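Local structure of Two-component system sensor histidine kinase (Bacteroides thetaiotaomicron, 3OTT) at residues L167-P172 / K176-P181; F136-R139 / N145-I148. The protein probably senses extracellular saccharides through its beta-propeller and beta-sandwich region and passes the signal to a histidine kinase and a DNA-binding transcription-factor module of the same protein. All blocks are in the same frame, centred on the assembly; numbering follows the deposited sequence.

Interaction 1: residues L167-P172 / K176-P181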
ATOM      1  N   LEU B 167     -32.335   6.648 -10.279  1.00 18.99           N
ATOM      2  CA  LEU B 167     -30.942   6.289 -10.240  1.00 17.58           C
ATOM      3  C   LEU B 167     -30.525   5.588 -11.511  1.00 18.18           C
ATOM      4  O   LEU B 167     -31.247   4.746 -12.057  1.00 19.24           O
ATOM      5  CB  LEU B 167     -30.725   5.355  -9.077  1.00 17.19           C
ATOM      6  CG  LEU B 167     -29.301   4.897  -8.766  1.00 18.06           C
ATOM      7  CD1 LEU B 167     -28.426   6.018  -8.233  1.00 13.54           C
ATOM      8  CD2 LEU B 167     -29.410   3.745  -7.782  1.00 18.11           C
ATOM      9  N   CYS B 168     -29.326   5.899 -11.957  1.00 17.37           N
ATOM     10  CA  CYS B 168     -28.779   5.248 -13.070  1.00 18.08           C
ATOM     11  C   CYS B 168     -27.280   5.128 -12.879  1.00 19.01           C
ATOM     12  O   CYS B 168     -26.709   5.672 -11.933  1.00 18.00           O
ATOM     13  CB  CYS B 168     -29.134   6.023 -14.306  1.00 18.56           C
ATOM     14  SG  CYS B 168     -28.325   7.582 -14.474  1.00 20.92           S
ATOM     15  N   ARG B 169     -26.654   4.413 -13.798  1.00 19.87           N
ATOM     16  CA  ARG B 169     -25.267   4.060 -13.701  1.00 20.83           C
ATOM     17  C   ARG B 169     -24.576   4.235 -15.037  1.00 21.20           C
ATOM     18  O   ARG B 169     -25.028   3.702 -16.044  1.00 23.26           O
ATOM     19  CB  ARG B 169     -25.124   2.609 -13.253  1.00 20.40           C
ATOM     20  CG  ARG B 169     -23.674   2.177 -13.236  1.00 24.73           C
ATOM     21  CD  ARG B 169     -23.474   0.797 -12.640  1.00 30.49           C
ATOM     22  NE  ARG B 169     -24.285  -0.243 -13.263  1.00 34.11           N
ATOM     23  CZ  ARG B 169     -24.598  -1.388 -12.664  1.00 34.92           C
ATOM     24  NH1 ARG B 169     -24.176  -1.646 -11.424  1.00 33.94           N
ATOM     25  NH2 ARG B 169     -25.355  -2.260 -13.297  1.00 36.98           N
ATOM     26  N   TYR B 170     -23.438   4.919 -15.057  1.00 20.81           N
ATOM     27  CA  TYR B 170     -22.748   5.125 -16.339  1.00 20.79           C
ATOM     28  C   TYR B 170     -22.214   3.850 -17.003  1.00 20.37           C
ATOM     29  O   TYR B 170     -21.635   2.978 -16.337  1.00 19.44           O
ATOM     30  CB  TYR B 170     -21.584   6.042 -16.117  1.00 20.87           C
ATOM     31  CG  TYR B 170     -20.895   6.518 -17.345  1.00 21.20           C
ATOM     32  CD1 TYR B 170     -21.607   7.008 -18.435  1.00 21.42           C
ATOM     33  CD2 TYR B 170     -19.516   6.511 -17.394  1.00 20.49           C
ATOM     34  CE1 TYR B 170     -20.916   7.483 -19.564  1.00 27.04           C
ATOM     35  CE2 TYR B 170     -18.829   7.009 -18.476  1.00 22.46           C
ATOM     36  CZ  TYR B 170     -19.512   7.483 -19.560  1.00 24.15           C
ATOM     37  OH  TYR B 170     -18.782   7.956 -20.642  1.00 27.22           O
ATOM     38  N   ILE B 171     -22.368   3.797 -18.319  1.00 21.38           N
ATOM     39  CA  ILE B 171     -21.831   2.707 -19.136  1.00 24.53           C
ATOM     40  C   ILE B 171     -20.684   3.245 -20.016  1.00 25.51           C
ATOM     41  O   ILE B 171     -20.933   3.809 -21.068  1.00 26.81           O
ATOM     42  CB  ILE B 171     -22.931   2.058 -20.017  1.00 25.52           C
ATOM     43  CG1 ILE B 171     -24.215   1.830 -19.188  1.00 24.83           C
ATOM     44  CG2 ILE B 171     -22.380   0.766 -20.673  1.00 24.66           C
ATOM     45  CD1 ILE B 171     -25.556   1.432 -20.047  1.00 31.43           C
ATOM     46  N   PRO B 172     -19.432   3.107 -19.577  1.00 26.11           N
ATOM     47  CA  PRO B 172     -18.413   3.717 -20.435  1.00 28.68           C
ATOM     48  C   PRO B 172     -18.171   2.973 -21.761  1.00 31.29           C
ATOM     49  O   PRO B 172     -17.468   3.495 -22.596  1.00 32.86           O
ATOM     50  CB  PRO B 172     -17.154   3.767 -19.558  1.00 27.95           C
ATOM     51  CG  PRO B 172     -17.332   2.596 -18.565  1.00 27.36           C
ATOM     52  CD  PRO B 172     -18.867   2.451 -18.386  1.00 26.46           C
ATOM     53  N   LYS B 176     -23.533   5.658 -22.426  1.00 27.89           N
ATOM     54  CA  LYS B 176     -24.907   5.837 -22.022  1.00 26.82           C
ATOM     55  C   LYS B 176     -25.138   5.519 -20.530  1.00 24.60           C
ATOM     56  O   LYS B 176     -24.236   5.156 -19.820  1.00 22.80           O
ATOM     57  CB  LYS B 176     -25.818   4.957 -22.876  1.00 28.72           C
ATOM     58  CG  LYS B 176     -25.935   5.367 -24.316  1.00 33.28           C
ATOM     59  CD  LYS B 176     -27.257   4.747 -24.853  1.00 39.88           C
ATOM     60  CE  LYS B 176     -27.299   4.700 -26.407  1.00 43.49           C
ATOM     61  NZ  LYS B 176     -27.379   6.084 -26.963  1.00 48.25           N
ATOM     62  N   PHE B 177     -26.367   5.624 -20.069  1.00 23.78           N
ATOM     63  CA  PHE B 177     -26.635   5.330 -18.695  1.00 23.60           C
ATOM     64  C   PHE B 177     -27.671   4.224 -18.534  1.00 23.73           C
ATOM     65  O   PHE B 177     -28.717   4.273 -19.104  1.00 21.85           O
ATOM     66  CB  PHE B 177     -27.072   6.608 -17.946  1.00 21.76           C
ATOM     67  CG  PHE B 177     -25.984   7.639 -17.859  1.00 22.36           C
ATOM     68  CD1 PHE B 177     -25.710   8.475 -18.951  1.00 21.62           C
ATOM     69  CD2 PHE B 177     -25.228   7.783 -16.690  1.00 20.01           C
ATOM     70  CE1 PHE B 177     -24.688   9.392 -18.878  1.00 19.50           C
ATOM     71  CE2 PHE B 177     -24.226   8.741 -16.593  1.00 17.12           C
ATOM     72  CZ  PHE B 177     -23.948   9.539 -17.698  1.00 18.01           C
ATOM     73  N   GLU B 178     -27.388   3.288 -17.658  1.00 24.15           N
ATOM     74  CA  GLU B 178     -28.343   2.233 -17.386  1.00 26.29           C
ATOM     75  C   GLU B 178     -29.180   2.606 -16.139  1.00 24.70           C
ATOM     76  O   GLU B 178     -28.600   2.868 -15.079  1.00 24.56           O
ATOM     77  CB  GLU B 178     -27.533   0.948 -17.112  1.00 26.20           C
ATOM     78  CG  GLU B 178     -28.416  -0.222 -16.712  1.00 32.99           C
ATOM     79  CD  GLU B 178     -27.643  -1.492 -16.253  1.00 39.82           C
ATOM     80  OE1 GLU B 178     -26.387  -1.439 -15.998  1.00 37.21           O
ATOM     81  OE2 GLU B 178     -28.350  -2.539 -16.127  1.00 43.24           O
ATOM     82  N   GLY B 179     -30.494   2.632 -16.247  1.00 23.94           N
ATOM     83  CA  GLY B 179     -31.385   2.849 -15.084  1.00 24.60           C
ATOM     84  C   GLY B 179     -31.345   1.741 -14.022  1.00 25.64           C
ATOM     85  O   GLY B 179     -31.023   0.582 -14.338  1.00 24.73           O
ATOM     86  N   ILE B 180     -31.620   2.104 -12.762  1.00 25.00           N
ATOM     87  CA  ILE B 180     -31.735   1.124 -11.676  1.00 26.25           C
ATOM     88  C   ILE B 180     -33.026   1.432 -10.945  1.00 27.19           C
ATOM     89  O   ILE B 180     -33.090   2.392 -10.180  1.00 27.25           O
ATOM     90  CB  ILE B 180     -30.563   1.156 -10.648  1.00 25.26           C
ATOM     91  CG1 ILE B 180     -29.267   0.793 -11.309  1.00 25.58           C
ATOM     92  CG2 ILE B 180     -30.808   0.178  -9.495  1.00 24.25           C
ATOM     93  CD1 ILE B 180     -28.084   1.447 -10.604  1.00 26.58           C
ATOM     94  N   PRO B 181     -34.065   0.635 -11.207  1.00 28.21           N
ATOM     95  CA  PRO B 181     -35.412   0.878 -10.709  1.00 28.59           C
ATOM     96  C   PRO B 181     -35.467   0.673  -9.216  1.00 27.75           C
ATOM     97  O   PRO B 181     -34.826  -0.237  -8.718  1.00 28.97           O
ATOM     98  CB  PRO B 181     -36.264  -0.225 -11.414  1.00 29.97           C
ATOM     99  CG  PRO B 181     -35.410  -0.708 -12.615  1.00 29.53           C
ATOM    100  CD  PRO B 181     -33.988  -0.579 -12.055  1.00 30.10           C
TER
HETATM  101  O   HOH W   1     -34.315   4.699  -9.961  1.00 11.75           O
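Arg169 and Glu178 face each other as a hydrogen-bonded antiparallel pair, Arg169 N to Glu178 O 2.8 Å and Glu178 N to Arg169 O 2.9 Å, in a beta hairpin whose two short strand segments run at 147° to each other, antiparallel with a marked twist. The hairpin forms the last two strands of a four-stranded propeller blade, 148-153, 159-163, 166-171 and 176-180. The same two residues are joined by a salt bridge, Arg169 NH2 to Glu178 OE1 at 3.0 Å. The oxygen lies in the guanidinium plane, yet the nitrogen stands above the carboxylate plane. A bend at chi3 of 54° turns the arginine's tip to the acid, while NH1 bonds Tyr160 OH; long, charged chains suit these two positions, which solvent reaches. The buried places on the same face go to Leu167 and Ile180, whose branched aliphatic chains lie alongside each other, CD2 to CD1 3.9 Å.

Cys168, Tyr170 and Phe177 occupy the other face. The Phe177 ring, buried against Leu143 and Val161, receives Tyr170 CD1 over one face, the two ring planes 41° apart. Small enough to sit beside that ring, Cys168 makes an oblique sulfur-aromatic contact, SG to Phe177 CD2 3.8 Å. At the end of the pair away from the hairpin turn, one water bridges the strands, accepting from Leu167 N at 2.8 Å and donating to Ile180 O at 2.6 Å.

Interaction 2: residues F136-R139 / N145-I148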
ATOM      1  N   PHE B 136     -23.588  15.530 -20.764  1.00 25.28           N
ATOM      2  CA  PHE B 136     -24.349  14.301 -20.841  1.00 26.46           C
ATOM      3  C   PHE B 136     -25.789  14.617 -20.676  1.00 27.86           C
ATOM      4  O   PHE B 136     -26.178  15.366 -19.766  1.00 28.30           O
ATOM      5  CB  PHE B 136     -23.932  13.337 -19.734  1.00 26.51           C
ATOM      6  CG  PHE B 136     -22.543  12.838 -19.894  1.00 28.31           C
ATOM      7  CD1 PHE B 136     -21.473  13.539 -19.333  1.00 26.42           C
ATOM      8  CD2 PHE B 136     -22.289  11.721 -20.681  1.00 27.72           C
ATOM      9  CE1 PHE B 136     -20.189  13.133 -19.535  1.00 26.70           C
ATOM     10  CE2 PHE B 136     -20.995  11.292 -20.856  1.00 27.60           C
ATOM     11  CZ  PHE B 136     -19.955  11.989 -20.286  1.00 29.37           C
ATOM     12  N   ASP B 137     -26.622  14.030 -21.522  1.00 29.53           N
ATOM     13  CA  ASP B 137     -28.030  14.337 -21.336  1.00 31.13           C
ATOM     14  C   ASP B 137     -29.046  13.196 -21.491  1.00 30.93           C
ATOM     15  O   ASP B 137     -28.709  12.010 -21.651  1.00 29.52           O
ATOM     16  CB  ASP B 137     -28.413  15.595 -22.144  1.00 32.23           C
ATOM     17  CG  ASP B 137     -28.751  15.293 -23.598  1.00 36.68           C
ATOM     18  OD1 ASP B 137     -28.037  14.517 -24.279  1.00 41.36           O
ATOM     19  OD2 ASP B 137     -29.773  15.852 -24.053  1.00 45.53           O
ATOM     20  N   THR B 138     -30.298  13.615 -21.429  1.00 31.77           N
ATOM     21  CA  THR B 138     -31.477  12.760 -21.566  1.00 33.10           C
ATOM     22  C   THR B 138     -31.590  12.051 -22.939  1.00 34.12           C
ATOM     23  O   THR B 138     -31.688  10.842 -23.024  1.00 34.05           O
ATOM     24  CB  THR B 138     -32.705  13.635 -21.161  1.00 32.86           C
ATOM     25  OG1 THR B 138     -33.535  12.911 -20.264  1.00 35.23           O
ATOM     26  CG2 THR B 138     -33.489  14.154 -22.324  1.00 32.64           C
ATOM     27  N   ARG B 139     -31.512  12.825 -24.008  1.00 36.30           N
ATOM     28  CA  ARG B 139     -31.617  12.350 -25.382  1.00 38.53           C
ATOM     29  C   ARG B 139     -30.393  11.591 -25.903  1.00 39.12           C
ATOM     30  O   ARG B 139     -30.530  10.460 -26.395  1.00 40.01           O
ATOM     31  CB  ARG B 139     -31.922  13.541 -26.274  1.00 39.57           C
ATOM     32  CG  ARG B 139     -33.389  13.887 -26.174  1.00 44.05           C
ATOM     33  CD  ARG B 139     -33.755  15.339 -26.490  1.00 51.79           C
ATOM     34  NE  ARG B 139     -35.041  15.673 -25.847  1.00 56.38           N
ATOM     35  CZ  ARG B 139     -36.241  15.287 -26.294  1.00 58.07           C
ATOM     36  NH1 ARG B 139     -36.351  14.561 -27.408  1.00 58.86           N
ATOM     37  NH2 ARG B 139     -37.339  15.627 -25.620  1.00 59.44           N
ATOM     38  N   ASN B 145     -33.224  11.948 -16.161  1.00 23.00           N
ATOM     39  CA  ASN B 145     -33.582  13.365 -15.996  1.00 23.05           C
ATOM     40  C   ASN B 145     -32.252  14.162 -16.034  1.00 22.07           C
ATOM     41  O   ASN B 145     -31.211  13.580 -15.823  1.00 21.51           O
ATOM     42  CB  ASN B 145     -34.411  13.530 -14.701  1.00 22.72           C
ATOM     43  CG  ASN B 145     -35.077  14.892 -14.572  1.00 27.11           C
ATOM     44  OD1 ASN B 145     -34.414  15.874 -14.232  1.00 31.52           O
ATOM     45  ND2 ASN B 145     -36.390  14.962 -14.808  1.00 25.81           N
ATOM     46  N   ASN B 146     -32.280  15.436 -16.423  1.00 21.62           N
ATOM     47  CA  ASN B 146     -31.097  16.321 -16.454  1.00 21.23           C
ATOM     48  C   ASN B 146     -30.852  17.051 -15.133  1.00 19.43           C
ATOM     49  O   ASN B 146     -29.819  17.683 -14.982  1.00 18.41           O
ATOM     50  CB  ASN B 146     -31.262  17.387 -17.556  1.00 21.83           C
ATOM     51  CG  ASN B 146     -31.305  16.758 -18.967  1.00 27.38           C
ATOM     52  OD1 ASN B 146     -30.453  15.895 -19.319  1.00 28.06           O
ATOM     53  ND2 ASN B 146     -32.318  17.152 -19.769  1.00 28.81           N
ATOM     54  N   THR B 147     -31.806  16.989 -14.198  1.00 17.58           N
ATOM     55  CA  THR B 147     -31.583  17.500 -12.841  1.00 15.91           C
ATOM     56  C   THR B 147     -30.862  16.491 -11.944  1.00 15.66           C
ATOM     57  O   THR B 147     -31.463  15.506 -11.525  1.00 15.66           O
ATOM     58  CB  THR B 147     -32.876  17.984 -12.204  1.00 15.56           C
ATOM     59  OG1 THR B 147     -33.395  19.036 -13.014  1.00 16.21           O
ATOM     60  CG2 THR B 147     -32.629  18.600 -10.805  1.00 17.57           C
ATOM     61  N   ILE B 148     -29.595  16.775 -11.625  1.00 14.43           N
ATOM     62  CA  ILE B 148     -28.707  15.888 -10.898  1.00 14.14           C
ATOM     63  C   ILE B 148     -28.540  16.337  -9.469  1.00 15.86           C
ATOM     64  O   ILE B 148     -28.184  17.503  -9.233  1.00 16.62           O
ATOM     65  CB  ILE B 148     -27.296  15.921 -11.527  1.00 13.81           C
ATOM     66  CG1 ILE B 148     -27.363  15.794 -13.049  1.00 13.43           C
ATOM     67  CG2 ILE B 148     -26.398  14.818 -10.939  1.00 13.14           C
ATOM     68  CD1 ILE B 148     -28.119  14.534 -13.568  1.00 15.39           C
TER
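Asn146 reaches across to the start of helix 138-141, where its OD1 accepts a weak hydrogen bond from Thr138 N at 3.1 Å, with an N-H...O angle of 132°. The setting is the connection between two propeller blades: strand 133-136 ends one blade, the short helix follows an N-cap at Asp137, and an Asx turn at Asn145 leads into strand 148-153 of the next. The amide oxygen of Asn146 also lies 3.5 Å from Asp137 CB. Asn146 ND2 packs against the threonine instead, 3.8 Å from Thr138 CB, and the two side chains cross at about a right angle. With CG anti to its own carbonyl carbon (chi1 -64°), Asn146 swings its amide across to the helix start. A short amide suits this place, offering an uncharged acceptor to a backbone N-H in the first turn.

The next shell holds both partners in position. Asp137, a residue well suited to an N-cap, makes a weak capping bond through OD2 with Arg139 N at 3.5 Å. Its OD1 accepts from Arg140 N, while Thr138 turns its hydroxyl to Leu143 O, tying the helix start to the chain beyond the helix. Ahead of the cap, Phe136 is buried in its own blade, where its ring meets that of Trp116. Past the Asx turn, Ile148 places a branched aliphatic chain against Leu123 of one blade and Val161 of the other. The turn that carries Asn146 is closed by Asn145, whose OD1 accepts from Thr147 N at 2.8 Å, the N-H pointing at a lone pair of the oxygen, within the plane of its carbonyl.

Overall arrangement
Interaction 2 precedes interaction 1 along the chain, and their centres are about 11 Å apart on the same side of the chain's centre. Interaction 1 lies within a single blade and is partly buried, held by regular strand pairing with apolar, aromatic and charged side chains. Interaction 2 is a smaller surface contact between the ends of a blade-to-blade connection, made by one weak bond and a little side-chain packing and braced by local caps and turns. The two meet through aromatic packing: Phe136 CD2 lies 3.8 Å from Phe177 CE1, and Phe136 CE2 is 4.0 Å from Tyr170 OH. Leu143 belongs to both: its backbone O serves the helix start, while Cys168 and Phe177 pack on it.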